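Local structure of mandelate racemase/muconate lactonizing protein (Thermobispora bispora, 3VC5) at residues Val30-Phe35 with Val408-Tyr413. The protein probably catalyses the magnesium-dependent dehydration of D-glucarate to 5-dehydro-4-deoxy-D-glucarate, as a member of the mandelate racemase/muconate lactonizing enzyme family. Numbering follows the deposited sequence.
Sequences VTPVAF and VMHEQY
Pro32 sets the CB-CG side of its ring over one face of the Tyr413 ring: CB of Pro32 stands 3.6 Å from the centroid of the Tyr413 ring and only 5° off its normal, which meets the definition of a CH-pi contact. CG of Pro32 lies over the same face, 3.6 Å from CE2 of Tyr413. The tyrosine reaches the proline because its CG is anti to the backbone N (chi1 175°), and Arg419 makes a cation-pi contact with the same aromatic ring. His410, one turn earlier, lies alongside Pro32 and donates from ND1 to the O of Pro32 at 2.8 Å; the bond is nearly straight and lies both in the imidazole plane and in the carbonyl plane, which fixes the rotation of the ring and places the proton on ND1. CG2 of Thr31 packs obliquely against that imidazole. Further along the strand, Ala34 N bonds to Met409 O at 3.2 Å from above the carbonyl plane, while the helical Tyr413 N approaches from the opposite face, so one oxygen serves two donors. Gln412, extended beyond CG, sends NE2 to the O of Ala34 at 2.9 Å, with that oxygen in its amide plane. CB of Met409 meets CB of Val33 at 3.7 Å, and SD of Met409 lies 3.9 Å from CD2 of Phe35, an oblique Met-aromatic contact. The segments run nearly perpendicular, 82° between axes, joining helix 403-415 to strand 25-36, the outer strand of the N-terminal domain's three-stranded sheet. Since Thr31, Val33 and Phe35 bond through their backbones to strand 50-60, the bonds at Pro32 and Ala34 imply that the helix satisfies main-chain polar groups along the strand's other edge, in place of a further strand.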
ATOM      1  N   VAL A  30      -7.925 -28.350  -0.560  1.00 24.87           N
ATOM      2  CA  VAL A  30      -8.538 -27.625  -1.660  1.00 21.50           C
ATOM      3  C   VAL A  30      -9.782 -28.368  -2.104  1.00 23.49           C
ATOM      4  O   VAL A  30      -9.701 -29.533  -2.476  1.00 25.62           O
ATOM      5  CB  VAL A  30      -7.552 -27.485  -2.858  1.00 21.77           C
ATOM      6  CG1 VAL A  30      -8.272 -26.770  -4.026  1.00 24.06           C
ATOM      7  CG2 VAL A  30      -6.284 -26.733  -2.437  1.00 24.99           C
ATOM      8  N   THR A  31     -10.937 -27.690  -2.041  1.00 23.06           N
ATOM      9  CA  THR A  31     -12.233 -28.313  -2.308  1.00 23.98           C
ATOM     10  C   THR A  31     -13.087 -27.528  -3.297  1.00 23.83           C
ATOM     11  O   THR A  31     -13.589 -26.448  -2.960  1.00 24.10           O
ATOM     12  CB  THR A  31     -13.031 -28.470  -0.992  1.00 22.83           C
ATOM     13  OG1 THR A  31     -12.186 -29.103  -0.017  1.00 25.42           O
ATOM     14  CG2 THR A  31     -14.302 -29.334  -1.209  1.00 24.67           C
ATOM     15  N   PRO A  32     -13.269 -28.068  -4.518  1.00 23.77           N
ATOM     16  CA  PRO A  32     -14.161 -27.353  -5.435  1.00 23.44           C
ATOM     17  C   PRO A  32     -15.605 -27.577  -5.005  1.00 23.54           C
ATOM     18  O   PRO A  32     -15.958 -28.671  -4.530  1.00 24.24           O
ATOM     19  CB  PRO A  32     -13.857 -27.998  -6.793  1.00 23.61           C
ATOM     20  CG  PRO A  32     -13.427 -29.451  -6.431  1.00 22.80           C
ATOM     21  CD  PRO A  32     -12.724 -29.321  -5.095  1.00 24.74           C
ATOM     22  N   VAL A  33     -16.445 -26.558  -5.191  1.00 22.56           N
ATOM     23  CA  VAL A  33     -17.863 -26.623  -4.778  1.00 22.52           C
ATOM     24  C   VAL A  33     -18.712 -26.031  -5.888  1.00 23.28           C
ATOM     25  O   VAL A  33     -18.213 -25.234  -6.730  1.00 23.18           O
ATOM     26  CB  VAL A  33     -18.128 -25.830  -3.463  1.00 21.24           C
ATOM     27  CG1 VAL A  33     -17.406 -26.481  -2.276  1.00 23.16           C
ATOM     28  CG2 VAL A  33     -17.750 -24.341  -3.609  1.00 22.72           C
ATOM     29  N   ALA A  34     -19.978 -26.433  -5.926  1.00 21.75           N
ATOM     30  CA  ALA A  34     -20.939 -25.812  -6.850  1.00 21.54           C
ATOM     31  C   ALA A  34     -22.193 -25.513  -6.076  1.00 23.50           C
ATOM     32  O   ALA A  34     -22.562 -26.272  -5.152  1.00 25.15           O
ATOM     33  CB  ALA A  34     -21.259 -26.725  -8.041  1.00 23.55           C
ATOM     34  N   PHE A  35     -22.865 -24.415  -6.438  1.00 21.97           N
ATOM     35  CA  PHE A  35     -24.115 -24.062  -5.753  1.00 23.54           C
ATOM     36  C   PHE A  35     -25.073 -23.413  -6.760  1.00 24.11           C
ATOM     37  O   PHE A  35     -24.649 -23.021  -7.851  1.00 24.21           O
ATOM     38  CB  PHE A  35     -23.842 -23.164  -4.542  1.00 23.15           C
ATOM     39  CG  PHE A  35     -22.903 -22.022  -4.846  1.00 20.49           C
ATOM     40  CD1 PHE A  35     -23.411 -20.817  -5.365  1.00 22.23           C
ATOM     41  CD2 PHE A  35     -21.530 -22.136  -4.572  1.00 22.62           C
ATOM     42  CE1 PHE A  35     -22.522 -19.735  -5.678  1.00 24.32           C
ATOM     43  CE2 PHE A  35     -20.658 -21.092  -4.852  1.00 22.83           C
ATOM     44  CZ  PHE A  35     -21.155 -19.885  -5.398  1.00 21.86           C
ATOM     45  N   VAL A 408     -21.664 -31.239   1.216  1.00 23.88           N
ATOM     46  CA  VAL A 408     -22.866 -31.137   0.368  1.00 23.48           C
ATOM     47  C   VAL A 408     -22.507 -30.401  -0.942  1.00 23.83           C
ATOM     48  O   VAL A 408     -22.869 -30.826  -2.041  1.00 23.54           O
ATOM     49  CB  VAL A 408     -23.989 -30.403   1.124  1.00 23.03           C
ATOM     50  CG1 VAL A 408     -25.134 -29.975   0.178  1.00 24.57           C
ATOM     51  CG2 VAL A 408     -24.524 -31.296   2.271  1.00 26.53           C
ATOM     52  N   MET A 409     -21.789 -29.285  -0.824  1.00 24.75           N
ATOM     53  CA  MET A 409     -21.512 -28.510  -2.039  1.00 24.47           C
ATOM     54  C   MET A 409     -20.462 -29.155  -2.893  1.00 22.94           C
ATOM     55  O   MET A 409     -20.466 -28.976  -4.103  1.00 24.37           O
ATOM     56  CB  MET A 409     -21.102 -27.075  -1.745  1.00 25.31           C
ATOM     57  CG  MET A 409     -22.213 -26.200  -1.230  1.00 27.57           C
ATOM     58  SD  MET A 409     -21.683 -24.484  -1.417  1.00 26.27           S
ATOM     59  CE  MET A 409     -23.019 -23.705  -0.482  1.00 27.08           C
ATOM     60  N   HIS A 410     -19.549 -29.904  -2.276  1.00 24.05           N
ATOM     61  CA  HIS A 410     -18.560 -30.621  -3.077  1.00 23.75           C
ATOM     62  C   HIS A 410     -19.223 -31.751  -3.889  1.00 21.86           C
ATOM     63  O   HIS A 410     -18.872 -31.990  -5.050  1.00 23.53           O
ATOM     64  CB  HIS A 410     -17.427 -31.191  -2.215  1.00 23.06           C
ATOM     65  CG  HIS A 410     -16.431 -31.963  -3.010  1.00 24.77           C
ATOM     66  ND1 HIS A 410     -15.603 -31.388  -3.957  1.00 28.62           N
ATOM     67  CD2 HIS A 410     -16.112 -33.283  -2.994  1.00 31.27           C
ATOM     68  CE1 HIS A 410     -14.829 -32.318  -4.488  1.00 32.05           C
ATOM     69  NE2 HIS A 410     -15.117 -33.474  -3.924  1.00 31.54           N
ATOM     70  N   GLU A 411     -20.198 -32.432  -3.278  1.00 24.88           N
ATOM     71  CA  GLU A 411     -20.914 -33.477  -3.976  1.00 24.61           C
ATOM     72  C   GLU A 411     -21.677 -32.851  -5.154  1.00 25.63           C
ATOM     73  O   GLU A 411     -21.725 -33.432  -6.242  1.00 26.28           O
ATOM     74  CB  GLU A 411     -21.879 -34.193  -3.026  1.00 25.53           C
ATOM     75  CG  GLU A 411     -22.506 -35.504  -3.598  1.00 27.05           C
ATOM     76  CD  GLU A 411     -23.698 -35.231  -4.509  1.00 28.57           C
ATOM     77  OE1 GLU A 411     -24.372 -34.171  -4.316  1.00 32.02           O
ATOM     78  OE2 GLU A 411     -23.962 -36.058  -5.432  1.00 34.93           O
ATOM     79  N   GLN A 412     -22.234 -31.654  -4.954  1.00 26.13           N
ATOM     80  CA  GLN A 412     -22.928 -30.971  -6.046  1.00 24.93           C
ATOM     81  C   GLN A 412     -21.943 -30.698  -7.184  1.00 24.55           C
ATOM     82  O   GLN A 412     -22.263 -30.898  -8.346  1.00 26.10           O
ATOM     83  CB  GLN A 412     -23.562 -29.676  -5.527  1.00 25.03           C
ATOM     84  CG  GLN A 412     -24.783 -29.982  -4.650  1.00 27.11           C
ATOM     85  CD  GLN A 412     -25.419 -28.797  -3.931  1.00 31.00           C
ATOM     86  OE1 GLN A 412     -26.470 -28.979  -3.293  1.00 34.07           O
ATOM     87  NE2 GLN A 412     -24.794 -27.606  -3.983  1.00 27.65           N
ATOM     88  N   TYR A 413     -20.757 -30.184  -6.849  1.00 24.72           N
ATOM     89  CA  TYR A 413     -19.718 -29.976  -7.868  1.00 24.09           C
ATOM     90  C   TYR A 413     -19.464 -31.244  -8.668  1.00 27.14           C
ATOM     91  O   TYR A 413     -19.394 -31.211  -9.907  1.00 26.01           O
ATOM     92  CB  TYR A 413     -18.407 -29.521  -7.198  1.00 24.57           C
ATOM     93  CG  TYR A 413     -17.271 -29.410  -8.180  1.00 22.35           C
ATOM     94  CD1 TYR A 413     -17.094 -28.257  -8.931  1.00 23.63           C
ATOM     95  CD2 TYR A 413     -16.395 -30.475  -8.369  1.00 24.12           C
ATOM     96  CE1 TYR A 413     -16.025 -28.152  -9.858  1.00 24.66           C
ATOM     97  CE2 TYR A 413     -15.342 -30.397  -9.284  1.00 24.48           C
ATOM     98  CZ  TYR A 413     -15.174 -29.238 -10.026  1.00 23.19           C
ATOM     99  OH  TYR A 413     -14.133 -29.177 -10.927  1.00 23.77           O
TER